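Local structure of ATP-dependent RNA helicase HrpB (Escherichia coli, 6EUD) at residues S358-L363 and V387-A392; D420-A425 and F499-A504; A425-A430 and T438-A443; L535-L540 and L552-V557; Q568-S573 and L591-L596. The protein hydrolyses ATP to ADP and phosphate as a DExH-box RNA helicase of Escherichia coli that binds single-stranded RNA. All coordinates share one frame; numbering follows the deposited sequence.

In the fold
The contacts follow the chain from the end of the helicase core towards the connector region. Contact 1, at the start of helix 361-370, packs on Pro421 of contact 2; their centres are about 14 Å apart. Contacts 2 and 3 use successive turns of helix 421-429 and share Ala425, with centres about 10 Å apart; contact 3 starts at this shared residue and closes before 499-504 is reached. Contacts 2 and 4 meet in one sheet, where strands 503-506 and 534-542 are neighbours. Contact 5 packs on contact 2 through Ile503, Leu569 and Leu596. Contact 2 thus touches all the others, joining the helical layer to the sheet and the sheet to the connector hairpin.

Contact 1: residues S358-L363 and V387-A392; sequences SDLSGL and VNLLAA
The flat amide of Asn388 turns ND2 to Ser358 through a water: ND2 stands 3.9 Å from Ser358 O, and water 1 between them accepts from Asn388 ND2 and donates to Ser358 O. Behind the amide, Asn388 CB packs on CD1 of Leu360 at 3.8 Å, the two side chains crossing at about a right angle. The second flat group, the carboxylate of Asp359, forms an Asx turn at the start of helix 361-370. Its OD1 is met by Ser361 N on the anti side, close to the carboxylate plane, and by Ser361 OG from above that plane at 2.8 Å, so two donors hold one oxygen. Leu360 occupies the N-cap position of the helix and turns its side chain to helix 386-398. Its chi1 (-59°) sets CG anti to the carbonyl carbon, near Asn388 CB; beyond it CD1 lies 3.5 Å from Leu389 CD2. Pro384 packs on both leucines, and Phe301 of strand 287-302 on Asn388 and Asp359. Segment 358-363 belongs to the helicase C-terminal region, and the two helices probably lie at the junction with the winged-helix domain known from DEAH/RHA relatives. One turn on from Asn388, Ala392 CB sits 3.6 Å from Ser361 N. Water 2 completes the seam, accepting from Leu360 N at 2.8 Å and donating to Asn388 O.

Contact 2: residues D420-A425 and F499-A504; sequences DPRLAA and FADRIA. With EDO (1,2-ethanediol), chain C.
Arg422 reaches from helix 421-429 past Phe499 to Asp501 and Arg502. Its CB lies 4.2 Å from Phe499 CZ, at the base of the contact. The chain then bends at chi3 (105°), which places NE 4.0 Å from Phe499 CD2, with the guanidinium and ring planes 24° apart. NE also gives a weak hydrogen bond to Ala498 O. Further out, the guanidinium lies flat on that of Arg502, centres 3.8 Å apart, and Arg502 NH2 is over one face, 3.4 Å from Arg422 NH1. These are two donors of like charge, and the nearby carboxylate is likely to ease their repulsion. The tip, NH2, makes a salt bridge of 2.5 Å to Asp501 OD2, tip to tip and nearly coplanar; NH2 also lies close to Asp501 OD1, and so tight a fit makes the exact length doubtful. A 1,2-ethanediol, probably from the crystallisation liquor, donates from O2 to the same Asp501 OD2 at 2.9 Å. A leucine in place of Arg422 would probably leave the Asp501 carboxylate without its cationic mate and Arg502 without the flat group stacked on it. Beside this arm, Leu423 CD2 meets the edge of the Phe499 ring at CZ, 3.7 Å away. Leu395 and Met398 of helix 386-398 pack on Arg422, Leu446 of helix 433-447 touches Leu423 and Phe499, and Ile536 and Pro538 of strand 534-542 cover part of the ring, so the contact joins three helices to the sheet of strands 503-506 and 534-542.

Contact 3: residues A425-A430 and T438-A443; sequences AMLVSA and TAAKIA
Helices 421-429 and 433-447 form an antiparallel helical hairpin, and Met426 and Leu427 of the first pack on a run of small residues in the second. The short helical segments run at 168° to each other, with axes 8.8 Å apart at closest approach. Such closeness is consistent with Ala439 and Ala443 facing the partner helix, with Ala440 at the margin. Leu427 sends CD2 to Ala439 CB, 3.6 Å away, and the same methyl touches the backbone at Ala440 N at 3.5 Å, so it rests against the chain between Ala439 and Ala440. Its other methyl, CD1, lies more loosely near Ala443 CB. Met426, the residue before, approaches beside it. Its CG is anti to the backbone N (chi1 -174°) and meets Ala439 CB, while the bend at chi3 (58°) turns the terminal CE back towards the partner helix. There CE lies 3.6 Å from Ala439 O and 3.7 Å from Ile442 CG2, the methionine and isoleucine side chains crossing at about a right angle. CE also packs on Ala443 CB. No hydrogen bond joins the two segments, and the touching side chains are buried. Leu494 of helix 491-498 packs on Met426 and Ile491 on Ile442, while Leu475 of helix 466-479 touches Leu427 and Ala443, so further helices surround the hairpin. Close to the end of the first helix, Ser429 turns its hydroxyl back along its own chain, and OG donates to Met426 O at 2.8 Å.

Contact 4: residues L535-L540 and L552-V557; sequences LIAPLL and LLALLV
Leu539 and Leu553 lie side by side and point the same way, CB to CB 3.8 Å. The chi1 of Leu539 (-155°) puts CG anti to the backbone N, near Leu552 CD1; CD2 of Leu539 lies 3.9 Å from Leu553 CD1. An alanine at Leu539 would probably open a gap beside the ends of Leu552 and Leu553, though CB would still meet Leu553. Farther along, the Ile536 and Val557 side chains cross at about a right angle, CG1 to CG1 3.7 Å. Leu535 CD2 reaches Leu556 CB on the other face of the sheet. The strands belong to a mixed sheet, probably the OB-like domain of DEAH/RHA helicases, and run antiparallel, with a beta bulge between Ile536 and Leu539. Pro538, which lacks an N-H, falls within it. Leu446 of helix 433-447 packs on Pro538 and Leu553, and Leu495 of helix 491-498 on Ile536 and Leu555. Before the bulge, Ile536 N donates to Leu555 O at 2.8 Å and Leu555 N to Ile536 O at 2.9 Å. Beyond it, Leu539 O takes a bond from Leu552 N at 2.9 Å and a weak one from Leu553 N, and Leu539 N gives a weak bond to Leu553 O.

Contact 5: residues Q568-S573 and L591-L596; sequences QLVQQS and LQIGQL
Gln571 and Gln592 form an antiparallel hydrogen-bonded pair, N to O in both directions at 3.0 Å (Gln571 N to Gln592 O) and 2.9 Å (Gln592 N to Gln571 O). The pair stands at the open end of the beta hairpin of strands 571-579 and 584-593, in the connector region of HrpB. The two short strand segments diverge from strict antiparallel, at 136°. On one face the two glutamines cross at about a right angle, CG to CG 3.6 Å. On the other, Gln572 and Leu591 lie side by side, Leu591 CD2 packing on Gln572 CG at 3.6 Å. Next to them Val570 spreads its two methyls: CG1 meets Leu591 CB at 3.9 Å, and CG2, anti to the carbonyl carbon, touches Ile593 CG1 at 3.7 Å. Val563 of helix 559-565 packs on Val570 and Ile593, and Ile503 of strand 503-506 packs on Leu569 and Ile593. Past Ile593 the chain reverses in a type II' turn with Gly594, whose phi is positive, as its second residue. The turn leads into strand 596-602 and is closed by two backbone bonds, Ile593 N to Leu596 O at 2.9 Å and Leu596 N to Ile593 O at 3.0 Å.

Contact 1: residues S358-L363 and V387-A392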
# COMPACT_ATOMS: atom_id res chain seq x y z
N SER A 358 -4.80 0.01 0.98
CA SER A 358 -5.25 1.39 1.17
C SER A 358 -4.21 2.41 1.67
O SER A 358 -3.17 2.06 2.24
CB SER A 358 -6.45 1.43 2.14
OG SER A 358 -6.05 1.21 3.47
N ASP A 359 -4.52 3.67 1.39
CA ASP A 359 -3.86 4.85 1.96
C ASP A 359 -3.73 4.71 3.47
O ASP A 359 -4.71 4.46 4.16
CB ASP A 359 -4.68 6.09 1.60
CG ASP A 359 -3.89 7.40 1.73
OD1 ASP A 359 -3.05 7.57 2.64
OD2 ASP A 359 -4.16 8.28 0.89
N LEU A 360 -2.53 4.85 4.01
CA LEU A 360 -2.35 4.64 5.43
C LEU A 360 -2.01 5.93 6.18
O LEU A 360 -1.63 5.88 7.35
CB LEU A 360 -1.25 3.60 5.68
CG LEU A 360 -1.44 2.21 5.07
CD1 LEU A 360 -0.27 1.32 5.46
CD2 LEU A 360 -2.77 1.58 5.50
N SER A 361 -2.15 7.07 5.51
CA SER A 361 -1.86 8.34 6.17
C SER A 361 -2.79 8.57 7.39
O SER A 361 -2.33 9.03 8.43
CB SER A 361 -1.98 9.50 5.18
OG SER A 361 -3.24 9.55 4.54
N GLY A 362 -4.07 8.22 7.27
CA GLY A 362 -4.98 8.30 8.41
C GLY A 362 -4.58 7.34 9.54
O GLY A 362 -4.54 7.73 10.71
N LEU A 363 -4.28 6.09 9.18
CA LEU A 363 -3.88 5.08 10.14
C LEU A 363 -2.61 5.47 10.86
O LEU A 363 -2.49 5.31 12.08
CB LEU A 363 -3.70 3.74 9.43
CG LEU A 363 -3.08 2.62 10.26
CD1 LEU A 363 -3.94 2.35 11.48
CD2 LEU A 363 -2.99 1.38 9.40
N VAL A 387 5.83 -0.35 2.02
CA VAL A 387 5.69 0.62 0.93
C VAL A 387 4.62 1.68 1.17
O VAL A 387 4.85 2.86 0.89
CB VAL A 387 5.36 -0.12 -0.41
CG1 VAL A 387 4.93 0.86 -1.51
CG2 VAL A 387 6.54 -0.95 -0.83
N ASN A 388 3.46 1.28 1.66
CA ASN A 388 2.37 2.22 1.90
C ASN A 388 2.57 3.04 3.19
O ASN A 388 2.09 4.17 3.29
CB ASN A 388 1.04 1.49 1.92
CG ASN A 388 0.68 0.92 0.56
OD1 ASN A 388 1.25 1.32 -0.46
ND2 ASN A 388 -0.28 -0.00 0.52
N LEU A 389 3.30 2.47 4.15
CA LEU A 389 3.63 3.20 5.37
C LEU A 389 4.62 4.29 5.04
O LEU A 389 4.51 5.41 5.55
CB LEU A 389 4.21 2.26 6.42
CG LEU A 389 3.21 1.31 7.08
CD1 LEU A 389 3.94 0.31 7.95
CD2 LEU A 389 2.17 2.08 7.90
N LEU A 390 5.59 3.96 4.19
CA LEU A 390 6.58 4.93 3.72
C LEU A 390 5.90 6.04 2.94
O LEU A 390 6.21 7.21 3.13
CB LEU A 390 7.64 4.26 2.84
CG LEU A 390 8.94 3.87 3.53
CD1 LEU A 390 9.67 5.12 4.05
CD2 LEU A 390 8.72 2.86 4.67
N ALA A 391 4.98 5.68 2.04
CA ALA A 391 4.21 6.69 1.31
C ALA A 391 3.43 7.56 2.28
O ALA A 391 3.42 8.77 2.15
CB ALA A 391 3.28 6.05 0.28
N ALA A 392 2.79 6.93 3.28
CA ALA A 392 2.10 7.68 4.34
C ALA A 392 3.03 8.65 5.10
O ALA A 392 2.71 9.83 5.27
CB ALA A 392 1.44 6.72 5.32
O HOH W 1 -1.95 -0.32 2.68
O HOH W 2 -0.39 5.41 2.31

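Contact 2: residues D420-A425 and F499-A504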
# COMPACT_ATOMS: atom_id res chain seq x y z
N ASP A 420 -9.62 13.13 7.63
CA ASP A 420 -8.60 12.75 6.67
C ASP A 420 -7.43 13.73 6.82
O ASP A 420 -7.66 14.94 6.82
CB ASP A 420 -9.09 12.77 5.23
CG ASP A 420 -7.93 12.73 4.24
OD1 ASP A 420 -7.45 11.63 3.89
OD2 ASP A 420 -7.47 13.81 3.82
N PRO A 421 -6.19 13.21 6.94
CA PRO A 421 -5.00 14.03 7.25
C PRO A 421 -4.78 15.22 6.33
O PRO A 421 -4.46 16.29 6.84
CB PRO A 421 -3.85 13.03 7.12
CG PRO A 421 -4.48 11.73 7.53
CD PRO A 421 -5.88 11.77 6.97
N ARG A 422 -4.94 15.06 5.02
CA ARG A 422 -4.82 16.19 4.10
C ARG A 422 -5.86 17.26 4.46
O ARG A 422 -5.54 18.44 4.53
CB ARG A 422 -4.98 15.71 2.64
CG ARG A 422 -3.87 14.74 2.18
CD ARG A 422 -4.12 14.11 0.77
NE ARG A 422 -3.25 14.73 -0.21
CZ ARG A 422 -2.30 14.12 -0.90
NH1 ARG A 422 -2.10 12.82 -0.78
NH2 ARG A 422 -1.58 14.82 -1.74
N LEU A 423 -7.09 16.86 4.72
CA LEU A 423 -8.13 17.82 5.08
C LEU A 423 -7.89 18.44 6.47
O LEU A 423 -8.12 19.64 6.68
CB LEU A 423 -9.50 17.15 5.01
CG LEU A 423 -9.97 16.62 3.64
CD1 LEU A 423 -11.45 16.18 3.67
CD2 LEU A 423 -9.71 17.62 2.49
N ALA A 424 -7.42 17.63 7.41
CA ALA A 424 -7.09 18.11 8.75
C ALA A 424 -5.96 19.13 8.69
O ALA A 424 -6.01 20.14 9.39
CB ALA A 424 -6.69 16.95 9.65
N ALA A 425 -4.96 18.85 7.86
CA ALA A 425 -3.82 19.74 7.64
C ALA A 425 -4.30 21.10 7.12
O ALA A 425 -3.85 22.15 7.58
CB ALA A 425 -2.84 19.11 6.65
N PHE A 499 -2.64 19.94 -0.83
CA PHE A 499 -2.67 19.22 -2.10
C PHE A 499 -1.62 19.73 -3.08
O PHE A 499 -1.87 19.79 -4.28
CB PHE A 499 -4.05 19.34 -2.73
CG PHE A 499 -5.15 18.81 -1.86
CD1 PHE A 499 -5.80 19.65 -0.95
CD2 PHE A 499 -5.53 17.48 -1.92
CE1 PHE A 499 -6.81 19.16 -0.15
CE2 PHE A 499 -6.55 16.98 -1.11
CZ PHE A 499 -7.19 17.82 -0.24
N ALA A 500 -0.45 20.11 -2.56
CA ALA A 500 0.63 20.66 -3.40
C ALA A 500 1.04 19.72 -4.55
O ALA A 500 1.33 20.17 -5.65
CB ALA A 500 1.83 20.98 -2.54
N ASP A 501 1.06 18.42 -4.28
CA ASP A 501 1.39 17.41 -5.27
C ASP A 501 0.31 17.28 -6.35
O ASP A 501 0.50 16.58 -7.35
CB ASP A 501 1.59 16.05 -4.60
CG ASP A 501 0.41 15.67 -3.72
OD1 ASP A 501 -0.21 16.57 -3.13
OD2 ASP A 501 0.08 14.47 -3.59
N ARG A 502 -0.84 17.92 -6.13
CA ARG A 502 -1.93 17.83 -7.10
C ARG A 502 -2.21 19.16 -7.78
O ARG A 502 -3.25 19.33 -8.40
CB ARG A 502 -3.19 17.30 -6.43
CG ARG A 502 -2.97 15.94 -5.83
CD ARG A 502 -4.22 15.41 -5.17
NE ARG A 502 -3.94 14.13 -4.53
CZ ARG A 502 -4.80 13.51 -3.74
NH1 ARG A 502 -5.98 14.05 -3.47
NH2 ARG A 502 -4.47 12.35 -3.21
N ILE A 503 -1.28 20.10 -7.65
CA ILE A 503 -1.24 21.28 -8.51
C ILE A 503 -1.06 20.84 -9.96
O ILE A 503 -0.19 20.04 -10.27
CB ILE A 503 -0.10 22.20 -8.12
CG1 ILE A 503 -0.39 22.84 -6.76
CG2 ILE A 503 0.14 23.23 -9.21
CD1 ILE A 503 0.77 23.62 -6.16
N ALA A 504 -1.90 21.36 -10.85
CA ALA A 504 -1.90 20.88 -12.23
C ALA A 504 -1.57 21.98 -13.25
O ALA A 504 -2.10 23.09 -13.18
CB ALA A 504 -3.22 20.28 -12.55
C1 EDO C . 3.71 13.47 -2.31
O1 EDO C . 3.47 12.39 -1.46
C2 EDO C . 3.57 13.04 -3.78
O2 EDO C . 2.24 12.57 -4.08

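Contact 3: residues A425-A430 and T438-A443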
# COMPACT_ATOMS: atom_id res chain seq x y z
N ALA A 425 -4.96 18.85 7.86
CA ALA A 425 -3.82 19.74 7.64
C ALA A 425 -4.30 21.10 7.12
O ALA A 425 -3.85 22.15 7.58
CB ALA A 425 -2.84 19.11 6.65
N MET A 426 -5.23 21.06 6.17
CA MET A 426 -5.79 22.28 5.62
C MET A 426 -6.46 23.12 6.71
O MET A 426 -6.21 24.32 6.82
CB MET A 426 -6.78 21.93 4.51
CG MET A 426 -7.35 23.12 3.74
SD MET A 426 -8.38 22.50 2.38
CE MET A 426 -9.58 21.54 3.33
N LEU A 427 -7.29 22.49 7.52
CA LEU A 427 -8.01 23.18 8.58
C LEU A 427 -7.07 23.85 9.58
O LEU A 427 -7.26 25.02 9.92
CB LEU A 427 -8.94 22.19 9.29
CG LEU A 427 -10.22 21.92 8.51
CD1 LEU A 427 -10.89 20.63 8.98
CD2 LEU A 427 -11.17 23.11 8.63
N VAL A 428 -6.06 23.10 10.01
CA VAL A 428 -5.11 23.53 11.03
C VAL A 428 -4.18 24.62 10.48
O VAL A 428 -3.63 25.41 11.23
CB VAL A 428 -4.31 22.28 11.58
CG1 VAL A 428 -3.15 22.67 12.46
CG2 VAL A 428 -5.22 21.38 12.38
N SER A 429 -4.02 24.69 9.17
CA SER A 429 -3.16 25.71 8.56
C SER A 429 -3.88 27.07 8.39
O SER A 429 -3.25 28.08 8.07
CB SER A 429 -2.64 25.23 7.19
OG SER A 429 -3.65 25.26 6.19
N ALA A 430 -5.19 27.09 8.60
CA ALA A 430 -5.94 28.34 8.58
C ALA A 430 -5.37 29.31 9.63
O ALA A 430 -5.19 28.94 10.79
CB ALA A 430 -7.42 28.08 8.82
N THR A 438 -13.56 28.86 5.68
CA THR A 438 -13.32 28.48 4.29
C THR A 438 -12.81 27.03 4.20
O THR A 438 -13.34 26.22 3.42
CB THR A 438 -12.32 29.44 3.62
OG1 THR A 438 -12.78 30.79 3.74
CG2 THR A 438 -12.16 29.09 2.15
N ALA A 439 -11.80 26.72 5.00
CA ALA A 439 -11.25 25.37 5.05
C ALA A 439 -12.31 24.32 5.41
O ALA A 439 -12.31 23.22 4.86
CB ALA A 439 -10.07 25.30 6.05
N ALA A 440 -13.22 24.65 6.32
CA ALA A 440 -14.20 23.68 6.83
C ALA A 440 -15.20 23.30 5.76
O ALA A 440 -15.60 22.13 5.64
CB ALA A 440 -14.92 24.24 8.06
N LYS A 441 -15.62 24.30 4.99
CA LYS A 441 -16.53 24.07 3.89
C LYS A 441 -15.86 23.24 2.79
O LYS A 441 -16.44 22.26 2.30
CB LYS A 441 -17.04 25.39 3.32
CG LYS A 441 -17.91 25.20 2.10
CD LYS A 441 -19.15 26.06 2.13
CE LYS A 441 -20.14 25.53 1.13
NZ LYS A 441 -21.37 26.37 1.09
N ILE A 442 -14.65 23.63 2.42
CA ILE A 442 -13.90 22.86 1.42
C ILE A 442 -13.80 21.40 1.85
O ILE A 442 -13.98 20.48 1.05
CB ILE A 442 -12.48 23.41 1.21
CG1 ILE A 442 -12.55 24.77 0.50
CG2 ILE A 442 -11.64 22.42 0.40
CD1 ILE A 442 -13.04 24.69 -0.96
N ALA A 443 -13.53 21.20 3.14
CA ALA A 443 -13.34 19.87 3.68
C ALA A 443 -14.64 19.07 3.63
O ALA A 443 -14.63 17.88 3.30
CB ALA A 443 -12.80 19.95 5.10

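Contact 4: residues L535-L540 and L552-V557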
# COMPACT_ATOMS: atom_id res chain seq x y z
N LEU A 535 -4.18 24.76 -12.25
CA LEU A 535 -5.25 24.33 -11.35
C LEU A 535 -4.69 23.68 -10.10
O LEU A 535 -3.51 23.36 -10.04
CB LEU A 535 -6.18 23.34 -12.04
CG LEU A 535 -6.76 23.71 -13.40
CD1 LEU A 535 -7.48 22.50 -14.01
CD2 LEU A 535 -7.70 24.93 -13.28
N ILE A 536 -5.54 23.50 -9.10
CA ILE A 536 -5.25 22.57 -8.01
C ILE A 536 -6.36 21.54 -8.07
O ILE A 536 -7.53 21.91 -8.01
CB ILE A 536 -5.23 23.24 -6.62
CG1 ILE A 536 -4.31 24.46 -6.61
CG2 ILE A 536 -4.74 22.23 -5.60
CD1 ILE A 536 -4.23 25.12 -5.29
N ALA A 537 -6.02 20.27 -8.23
CA ALA A 537 -7.04 19.24 -8.38
C ALA A 537 -7.01 18.26 -7.22
O ALA A 537 -6.38 17.21 -7.31
CB ALA A 537 -6.86 18.49 -9.70
N PRO A 538 -7.71 18.59 -6.13
CA PRO A 538 -7.70 17.70 -4.97
C PRO A 538 -8.38 16.35 -5.22
O PRO A 538 -7.93 15.35 -4.67
CB PRO A 538 -8.45 18.52 -3.90
CG PRO A 538 -9.22 19.51 -4.63
CD PRO A 538 -8.43 19.85 -5.85
N LEU A 539 -9.42 16.32 -6.03
CA LEU A 539 -10.16 15.08 -6.27
C LEU A 539 -9.89 14.49 -7.67
O LEU A 539 -10.19 15.12 -8.70
CB LEU A 539 -11.65 15.31 -6.07
CG LEU A 539 -12.50 14.10 -5.71
CD1 LEU A 539 -11.95 13.43 -4.47
CD2 LEU A 539 -13.92 14.53 -5.49
N LEU A 540 -9.34 13.28 -7.69
CA LEU A 540 -8.87 12.65 -8.92
C LEU A 540 -9.28 11.19 -9.05
O LEU A 540 -9.07 10.40 -8.12
CB LEU A 540 -7.34 12.72 -8.99
CG LEU A 540 -6.71 14.10 -9.06
CD1 LEU A 540 -5.34 14.09 -8.42
CD2 LEU A 540 -6.64 14.52 -10.51
N LEU A 552 -11.79 15.41 -11.14
CA LEU A 552 -13.20 15.41 -10.74
C LEU A 552 -13.61 16.73 -10.10
O LEU A 552 -14.67 17.27 -10.41
CB LEU A 552 -13.48 14.26 -9.77
CG LEU A 552 -13.19 12.82 -10.22
CD1 LEU A 552 -13.51 11.88 -9.09
CD2 LEU A 552 -14.00 12.45 -11.48
N LEU A 553 -12.76 17.24 -9.20
CA LEU A 553 -12.96 18.56 -8.59
C LEU A 553 -11.66 19.34 -8.60
O LEU A 553 -10.63 18.84 -8.14
CB LEU A 553 -13.49 18.44 -7.15
CG LEU A 553 -14.98 18.25 -6.96
CD1 LEU A 553 -15.29 18.18 -5.47
CD2 LEU A 553 -15.77 19.35 -7.65
N ALA A 554 -11.71 20.55 -9.12
CA ALA A 554 -10.49 21.36 -9.21
C ALA A 554 -10.79 22.83 -9.05
O ALA A 554 -11.94 23.28 -9.23
CB ALA A 554 -9.76 21.12 -10.52
N LEU A 555 -9.75 23.57 -8.72
CA LEU A 555 -9.85 25.01 -8.54
C LEU A 555 -8.84 25.68 -9.47
O LEU A 555 -7.72 25.17 -9.64
CB LEU A 555 -9.58 25.40 -7.08
CG LEU A 555 -9.97 26.84 -6.74
CD1 LEU A 555 -11.49 26.94 -6.53
CD2 LEU A 555 -9.20 27.36 -5.53
N LEU A 556 -9.25 26.78 -10.08
CA LEU A 556 -8.35 27.53 -10.94
C LEU A 556 -7.55 28.49 -10.08
O LEU A 556 -8.08 29.11 -9.16
CB LEU A 556 -9.11 28.28 -12.04
CG LEU A 556 -9.86 29.57 -11.75
CD1 LEU A 556 -8.98 30.80 -11.96
CD2 LEU A 556 -11.10 29.66 -12.64
N VAL A 557 -6.26 28.58 -10.38
CA VAL A 557 -5.36 29.43 -9.64
C VAL A 557 -4.53 30.28 -10.60
O VAL A 557 -4.11 29.81 -11.66
CB VAL A 557 -4.42 28.61 -8.74
CG1 VAL A 557 -5.21 27.87 -7.68
CG2 VAL A 557 -3.62 27.63 -9.56

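Contact 5: residues Q568-S573 and L591-L596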
# COMPACT_ATOMS: atom_id res chain seq x y z
N GLN A 568 7.12 28.52 -0.73
CA GLN A 568 7.71 27.22 -0.45
C GLN A 568 7.35 26.18 -1.52
O GLN A 568 7.99 25.15 -1.61
CB GLN A 568 7.28 26.72 0.94
CG GLN A 568 5.76 26.43 1.07
CD GLN A 568 4.89 27.68 1.27
OE1 GLN A 568 5.40 28.80 1.31
NE2 GLN A 568 3.59 27.48 1.42
N LEU A 569 6.32 26.46 -2.32
CA LEU A 569 5.94 25.57 -3.42
C LEU A 569 7.05 25.42 -4.46
O LEU A 569 7.14 24.40 -5.14
CB LEU A 569 4.68 26.08 -4.12
CG LEU A 569 3.37 25.94 -3.34
CD1 LEU A 569 2.20 26.41 -4.19
CD2 LEU A 569 3.17 24.50 -2.88
N VAL A 570 7.87 26.45 -4.61
CA VAL A 570 8.82 26.51 -5.71
C VAL A 570 10.23 26.24 -5.24
O VAL A 570 10.75 26.91 -4.35
CB VAL A 570 8.78 27.88 -6.42
CG1 VAL A 570 9.85 27.97 -7.49
CG2 VAL A 570 7.42 28.10 -7.03
N GLN A 571 10.85 25.23 -5.85
CA GLN A 571 12.23 24.92 -5.54
C GLN A 571 13.10 25.25 -6.76
O GLN A 571 12.63 25.25 -7.90
CB GLN A 571 12.37 23.46 -5.09
CG GLN A 571 11.73 22.43 -6.00
CD GLN A 571 10.25 22.15 -5.70
OE1 GLN A 571 9.54 22.98 -5.11
NE2 GLN A 571 9.79 20.98 -6.11
N GLN A 572 14.37 25.56 -6.49
CA GLN A 572 15.31 26.02 -7.51
C GLN A 572 16.34 24.94 -7.81
O GLN A 572 16.84 24.26 -6.89
CB GLN A 572 15.99 27.29 -7.02
CG GLN A 572 16.71 28.12 -8.07
CD GLN A 572 17.35 29.36 -7.45
OE1 GLN A 572 17.36 30.43 -8.05
NE2 GLN A 572 17.90 29.20 -6.25
N SER A 573 16.69 24.78 -9.08
CA SER A 573 17.60 23.72 -9.49
C SER A 573 18.43 24.12 -10.71
O SER A 573 17.89 24.31 -11.80
CB SER A 573 16.82 22.45 -9.81
OG SER A 573 17.68 21.40 -10.21
N LEU A 591 13.15 26.83 -12.21
CA LEU A 591 12.24 26.90 -11.08
C LEU A 591 11.17 25.82 -11.25
O LEU A 591 10.57 25.71 -12.36
CB LEU A 591 11.62 28.29 -10.97
CG LEU A 591 12.67 29.39 -10.75
CD1 LEU A 591 12.05 30.78 -10.56
CD2 LEU A 591 13.53 29.01 -9.57
N GLN A 592 10.93 24.98 -10.22
CA GLN A 592 9.97 23.93 -10.54
C GLN A 592 8.98 23.83 -9.32
O GLN A 592 9.29 24.17 -8.16
CB GLN A 592 10.68 22.60 -10.80
CG GLN A 592 11.45 22.15 -9.54
CD GLN A 592 12.72 21.37 -9.83
OE1 GLN A 592 12.72 20.16 -10.07
NE2 GLN A 592 13.87 22.07 -9.53
N ILE A 593 7.74 23.46 -9.61
CA ILE A 593 6.82 23.06 -8.57
C ILE A 593 6.66 21.56 -8.67
O ILE A 593 5.97 21.05 -9.55
CB ILE A 593 5.47 23.76 -8.72
CG1 ILE A 593 5.64 25.28 -8.63
CG2 ILE A 593 4.57 23.30 -7.64
CD1 ILE A 593 4.38 26.03 -8.85
N GLY A 594 7.34 20.83 -7.79
CA GLY A 594 7.42 19.39 -7.93
C GLY A 594 8.08 19.03 -9.24
O GLY A 594 9.18 19.50 -9.52
N GLN A 595 7.40 18.24 -10.06
CA GLN A 595 7.92 17.82 -11.37
C GLN A 595 7.56 18.78 -12.49
O GLN A 595 7.87 18.52 -13.65
CB GLN A 595 7.39 16.42 -11.71
CG GLN A 595 7.75 15.38 -10.67
CD GLN A 595 9.24 15.30 -10.46
OE1 GLN A 595 9.98 14.98 -11.39
NE2 GLN A 595 9.70 15.64 -9.25
N LEU A 596 6.89 19.88 -12.14
CA LEU A 596 6.37 20.85 -13.12
C LEU A 596 7.34 21.99 -13.32
O LEU A 596 7.59 22.76 -12.39
CB LEU A 596 5.02 21.43 -12.68
CG LEU A 596 3.84 20.46 -12.61
CD1 LEU A 596 2.59 21.16 -12.10
CD2 LEU A 596 3.62 19.86 -13.99